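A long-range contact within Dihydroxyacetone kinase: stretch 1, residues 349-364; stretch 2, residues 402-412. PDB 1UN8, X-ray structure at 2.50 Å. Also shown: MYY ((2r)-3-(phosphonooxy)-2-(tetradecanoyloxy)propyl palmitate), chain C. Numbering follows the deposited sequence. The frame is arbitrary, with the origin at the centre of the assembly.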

# COMPACT_ATOMS: atom_id res chain seq x y z
N GLU A 349 -18.23 38.73 -23.03
CA GLU A 349 -19.09 39.41 -23.98
C GLU A 349 -18.54 40.79 -24.33
O GLU A 349 -17.90 41.44 -23.50
CB GLU A 349 -20.49 39.57 -23.41
CG GLU A 349 -21.35 38.33 -23.53
CD GLU A 349 -22.41 38.28 -22.45
OE1 GLU A 349 -23.03 39.33 -22.16
OE2 GLU A 349 -22.63 37.18 -21.89
N PHE A 350 -18.81 41.23 -25.55
CA PHE A 350 -18.31 42.52 -26.01
C PHE A 350 -18.96 42.92 -27.32
O PHE A 350 -19.58 42.10 -28.00
CB PHE A 350 -16.80 42.44 -26.21
CG PHE A 350 -16.40 41.53 -27.34
CD1 PHE A 350 -16.14 42.05 -28.61
CD2 PHE A 350 -16.29 40.16 -27.14
CE1 PHE A 350 -15.78 41.21 -29.67
CE2 PHE A 350 -15.94 39.31 -28.19
CZ PHE A 350 -15.68 39.83 -29.46
N GLN A 351 -18.78 44.18 -27.68
CA GLN A 351 -19.33 44.69 -28.93
C GLN A 351 -18.25 45.51 -29.61
O GLN A 351 -17.70 46.44 -29.03
CB GLN A 351 -20.55 45.56 -28.64
CG GLN A 351 -21.59 45.53 -29.76
CD GLN A 351 -22.12 44.13 -30.01
OE1 GLN A 351 -22.66 43.48 -29.12
NE2 GLN A 351 -21.96 43.65 -31.25
N PRO A 352 -17.91 45.16 -30.86
CA PRO A 352 -16.88 45.90 -31.59
C PRO A 352 -17.12 47.41 -31.53
O PRO A 352 -18.25 47.87 -31.69
CB PRO A 352 -16.98 45.34 -33.01
CG PRO A 352 -17.35 43.91 -32.76
CD PRO A 352 -18.42 44.04 -31.68
N SER A 353 -16.06 48.16 -31.27
CA SER A 353 -16.12 49.62 -31.19
C SER A 353 -14.79 50.20 -31.65
O SER A 353 -13.74 49.56 -31.53
CB SER A 353 -16.47 50.06 -29.77
OG SER A 353 -15.48 49.66 -28.84
N ALA A 354 -14.83 51.40 -32.21
CA ALA A 354 -13.61 52.03 -32.69
C ALA A 354 -13.03 53.01 -31.68
O ALA A 354 -13.68 53.42 -30.72
CB ALA A 354 -13.89 52.74 -34.02
N ASN A 355 -11.77 53.36 -31.93
CA ASN A 355 -11.00 54.29 -31.10
C ASN A 355 -9.64 54.28 -31.78
O ASN A 355 -8.83 53.37 -31.57
CB ASN A 355 -10.87 53.77 -29.67
CG ASN A 355 -10.20 54.77 -28.74
OD1 ASN A 355 -9.11 55.27 -29.02
ND2 ASN A 355 -10.85 55.05 -27.62
N ALA A 356 -9.40 55.29 -32.61
CA ALA A 356 -8.15 55.41 -33.36
C ALA A 356 -6.90 55.32 -32.49
O ALA A 356 -5.91 54.71 -32.90
CB ALA A 356 -8.15 56.71 -34.17
N LEU A 357 -6.93 55.94 -31.31
CA LEU A 357 -5.77 55.92 -30.42
C LEU A 357 -5.42 54.49 -30.04
O LEU A 357 -4.33 54.00 -30.36
CB LEU A 357 -6.06 56.72 -29.16
CG LEU A 357 -4.86 57.30 -28.39
CD1 LEU A 357 -5.33 57.74 -27.01
CD2 LEU A 357 -3.76 56.28 -28.26
N VAL A 358 -6.34 53.83 -29.33
CA VAL A 358 -6.15 52.46 -28.90
C VAL A 358 -5.77 51.56 -30.06
O VAL A 358 -4.82 50.79 -29.96
CB VAL A 358 -7.42 51.93 -28.23
CG1 VAL A 358 -7.29 50.45 -27.94
CG2 VAL A 358 -7.69 52.71 -26.96
N ALA A 359 -6.50 51.67 -31.17
CA ALA A 359 -6.22 50.86 -32.35
C ALA A 359 -4.78 51.02 -32.82
O ALA A 359 -4.14 50.06 -33.28
CB ALA A 359 -7.18 51.23 -33.48
N GLY A 360 -4.26 52.24 -32.71
CA GLY A 360 -2.90 52.52 -33.12
C GLY A 360 -1.91 51.80 -32.22
O GLY A 360 -0.86 51.33 -32.68
N ILE A 361 -2.24 51.72 -30.94
CA ILE A 361 -1.39 51.05 -29.97
C ILE A 361 -1.41 49.54 -30.25
O ILE A 361 -0.37 48.90 -30.44
CB ILE A 361 -1.88 51.30 -28.53
CG1 ILE A 361 -1.80 52.79 -28.21
CG2 ILE A 361 -1.05 50.51 -27.55
CD1 ILE A 361 -0.43 53.38 -28.46
N VAL A 362 -2.62 48.99 -30.29
CA VAL A 362 -2.81 47.58 -30.55
C VAL A 362 -2.08 47.18 -31.83
O VAL A 362 -1.40 46.16 -31.87
CB VAL A 362 -4.32 47.25 -30.66
CG1 VAL A 362 -4.52 45.83 -31.15
CG2 VAL A 362 -4.98 47.43 -29.30
N GLU A 363 -2.22 47.98 -32.88
CA GLU A 363 -1.56 47.68 -34.15
C GLU A 363 -0.05 47.67 -33.97
O GLU A 363 0.63 46.72 -34.40
CB GLU A 363 -1.95 48.73 -35.21
CG GLU A 363 -1.18 48.62 -36.53
CD GLU A 363 -1.47 47.34 -37.30
OE1 GLU A 363 -2.65 47.06 -37.58
OE2 GLU A 363 -0.50 46.62 -37.64
N LEU A 364 0.48 48.71 -33.32
CA LEU A 364 1.91 48.84 -33.08
C LEU A 364 2.48 47.72 -32.19
O LEU A 364 3.47 47.08 -32.55
CB LEU A 364 2.21 50.20 -32.44
CG LEU A 364 3.68 50.55 -32.23
CD1 LEU A 364 4.43 50.52 -33.57
CD2 LEU A 364 3.79 51.93 -31.58
C38 MYY C . 1.91 38.10 -26.36
C37 MYY C . 0.95 38.87 -27.26
C36 MYY C . 0.30 40.04 -26.51
C35 MYY C . -0.63 40.84 -27.42
C34 MYY C . -1.17 42.09 -26.70
C33 MYY C . -2.10 42.93 -27.57
C32 MYY C . -2.64 44.14 -26.81
C31 MYY C . -1.55 45.17 -26.50
C30 MYY C . -1.93 46.17 -25.40
C29 MYY C . -2.92 47.26 -25.80
C28 MYY C . -2.90 48.39 -24.77
C27 MYY C . -3.83 49.56 -25.11
C26 MYY C . -3.53 50.80 -24.25
C25 MYY C . -4.49 51.95 -24.59
C24 MYY C . -3.84 53.33 -24.50
C23 MYY C . -4.07 54.10 -23.19
O10 MYY C . -4.31 53.50 -22.14
O8 MYY C . -4.02 55.46 -23.22
C6 MYY C . -4.17 56.05 -21.92
C5 MYY C . -2.81 56.34 -21.31
C4 MYY C . -2.64 57.84 -21.00
O6 MYY C . -3.07 58.70 -22.08
P MYY C . -2.19 58.97 -23.41
O4 MYY C . -1.77 57.53 -24.00
O3 MYY C . -3.24 59.60 -24.46
O5 MYY C . -1.03 59.87 -23.20
O7 MYY C . -1.77 55.78 -22.14
C7 MYY C . -0.63 55.53 -21.43
O9 MYY C . -0.54 55.82 -20.24
C8 MYY C . 0.56 54.91 -22.17
C9 MYY C . 0.94 53.57 -21.55
C10 MYY C . 0.96 52.44 -22.59
C11 MYY C . 1.36 51.10 -21.98
C12 MYY C . 1.29 49.98 -23.03
C13 MYY C . 1.60 48.61 -22.43
C14 MYY C . 1.21 47.54 -23.45
C15 MYY C . 1.32 46.12 -22.90
C16 MYY C . 2.73 45.54 -23.02
C17 MYY C . 2.67 44.02 -22.91
C18 MYY C . 3.93 43.37 -23.50
C19 MYY C . 3.76 41.86 -23.66
C20 MYY C . 4.93 41.25 -24.42
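Stretch 2 (402-412) LLHRQQLPLNN

The contact between these two stretches illustrates how a helix and its lead-in loop can hold a distant segment by dividing the work along their length, with polar bonds at the loop and mostly apolar packing on the helix. Stretch 2 leaves its helix after His404, runs through an irregular loop, and closes in a type I turn from Pro409 to Asn412. It passes the extended lead-in of stretch 1 with Pro409 nearest Pro352, their CA atoms 4.3 Å apart, and the two backbones run the same way here, the CA atoms of Ala354 and Leu410 following at 5.3 Å. Here Ser353 is used twice: its N donates to Leu408 O at 3.2 Å, nearly straight, and its OG accepts from Asn411 N at 2.8 Å, inside the turn. Asn355 also serves two partners, for its OD1 caps the helix by accepting from Val358 N (3.1 Å) while its ND2 donates to Asn411 OD1 (3.1 Å). Leu410, within the turn, lies against the helix and has the largest covered area of the contact; its CD1 lies 3.7 Å from Ala359 CB and its CD2 3.9 Å from Val358 CG1. One turn on, Val362 CG1 meets both Leu403 CD2 and Leu408 CD1 at 4.0 Å. A polar bond closes the far end, His404 NE2 donating to Glu363 OE1 at 2.9 Å.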

# COMPACT_ATOMS: atom_id res chain seq x y z
N LEU A 402 -8.12 40.00 -35.16
CA LEU A 402 -9.34 40.57 -34.59
C LEU A 402 -9.37 42.07 -34.85
O LEU A 402 -10.41 42.63 -35.19
CB LEU A 402 -9.41 40.30 -33.09
CG LEU A 402 -9.73 38.85 -32.75
CD1 LEU A 402 -9.57 38.60 -31.25
CD2 LEU A 402 -11.15 38.54 -33.20
N LEU A 403 -8.23 42.73 -34.68
CA LEU A 403 -8.17 44.16 -34.93
C LEU A 403 -8.51 44.45 -36.39
O LEU A 403 -9.37 45.28 -36.68
CB LEU A 403 -6.77 44.71 -34.65
CG LEU A 403 -6.60 46.19 -35.03
CD1 LEU A 403 -7.37 47.05 -34.03
CD2 LEU A 403 -5.12 46.58 -35.06
N HIS A 404 -7.82 43.76 -37.30
CA HIS A 404 -8.03 43.95 -38.73
C HIS A 404 -9.44 43.59 -39.22
O HIS A 404 -9.86 44.04 -40.28
CB HIS A 404 -6.99 43.14 -39.51
CG HIS A 404 -5.58 43.63 -39.34
ND1 HIS A 404 -4.49 42.81 -39.49
CD2 HIS A 404 -5.10 44.85 -39.00
CE1 HIS A 404 -3.39 43.50 -39.24
NE2 HIS A 404 -3.73 44.74 -38.94
N ARG A 405 -10.15 42.78 -38.45
CA ARG A 405 -11.51 42.38 -38.80
C ARG A 405 -12.52 43.24 -38.04
O ARG A 405 -13.68 42.86 -37.89
CB ARG A 405 -11.75 40.90 -38.44
CG ARG A 405 -11.08 39.89 -39.36
CD ARG A 405 -11.49 38.48 -38.95
NE ARG A 405 -10.61 37.93 -37.93
CZ ARG A 405 -11.00 37.08 -36.98
NH1 ARG A 405 -12.27 36.69 -36.92
NH2 ARG A 405 -10.11 36.60 -36.12
N GLN A 406 -12.08 44.40 -37.58
CA GLN A 406 -12.92 45.32 -36.81
C GLN A 406 -13.73 44.59 -35.74
O GLN A 406 -14.88 44.92 -35.48
CB GLN A 406 -13.89 46.08 -37.73
CG GLN A 406 -13.21 47.01 -38.71
CD GLN A 406 -12.70 46.28 -39.94
OE1 GLN A 406 -13.49 45.79 -40.75
NE2 GLN A 406 -11.38 46.20 -40.08
N GLN A 407 -13.11 43.59 -35.12
CA GLN A 407 -13.78 42.79 -34.10
C GLN A 407 -13.45 43.12 -32.65
O GLN A 407 -14.01 42.52 -31.73
CB GLN A 407 -13.47 41.30 -34.35
CG GLN A 407 -14.12 40.73 -35.59
CD GLN A 407 -15.64 40.77 -35.49
OE1 GLN A 407 -16.23 40.09 -34.65
NE2 GLN A 407 -16.26 41.58 -36.35
N LEU A 408 -12.57 44.09 -32.43
CA LEU A 408 -12.17 44.45 -31.07
C LEU A 408 -12.99 45.57 -30.43
O LEU A 408 -13.35 46.54 -31.08
CB LEU A 408 -10.69 44.85 -31.04
CG LEU A 408 -9.66 43.83 -31.48
CD1 LEU A 408 -8.27 44.44 -31.35
CD2 LEU A 408 -9.78 42.58 -30.62
N PRO A 409 -13.28 45.44 -29.13
CA PRO A 409 -14.04 46.45 -28.39
C PRO A 409 -13.09 47.58 -28.02
O PRO A 409 -12.98 47.97 -26.85
CB PRO A 409 -14.51 45.68 -27.16
CG PRO A 409 -13.34 44.78 -26.89
CD PRO A 409 -12.98 44.27 -28.28
N LEU A 410 -12.39 48.08 -29.03
CA LEU A 410 -11.40 49.14 -28.88
C LEU A 410 -11.78 50.32 -27.99
O LEU A 410 -10.91 50.98 -27.42
CB LEU A 410 -11.01 49.68 -30.25
CG LEU A 410 -10.37 48.71 -31.25
CD1 LEU A 410 -10.26 49.37 -32.62
CD2 LEU A 410 -9.01 48.28 -30.73
N ASN A 411 -13.07 50.61 -27.86
CA ASN A 411 -13.49 51.75 -27.07
C ASN A 411 -13.66 51.49 -25.57
O ASN A 411 -14.04 52.39 -24.82
CB ASN A 411 -14.77 52.35 -27.64
CG ASN A 411 -14.85 53.84 -27.42
OD1 ASN A 411 -13.94 54.59 -27.78
ND2 ASN A 411 -15.95 54.29 -26.81
N ASN A 412 -13.36 50.27 -25.15
CA ASN A 412 -13.47 49.91 -23.75
C ASN A 412 -12.32 49.01 -23.36
O ASN A 412 -12.38 47.80 -23.57
CB ASN A 412 -14.80 49.20 -23.48
CG ASN A 412 -14.99 48.84 -22.01
OD1 ASN A 412 -16.05 48.39 -21.61
ND2 ASN A 412 -13.95 49.05 -21.21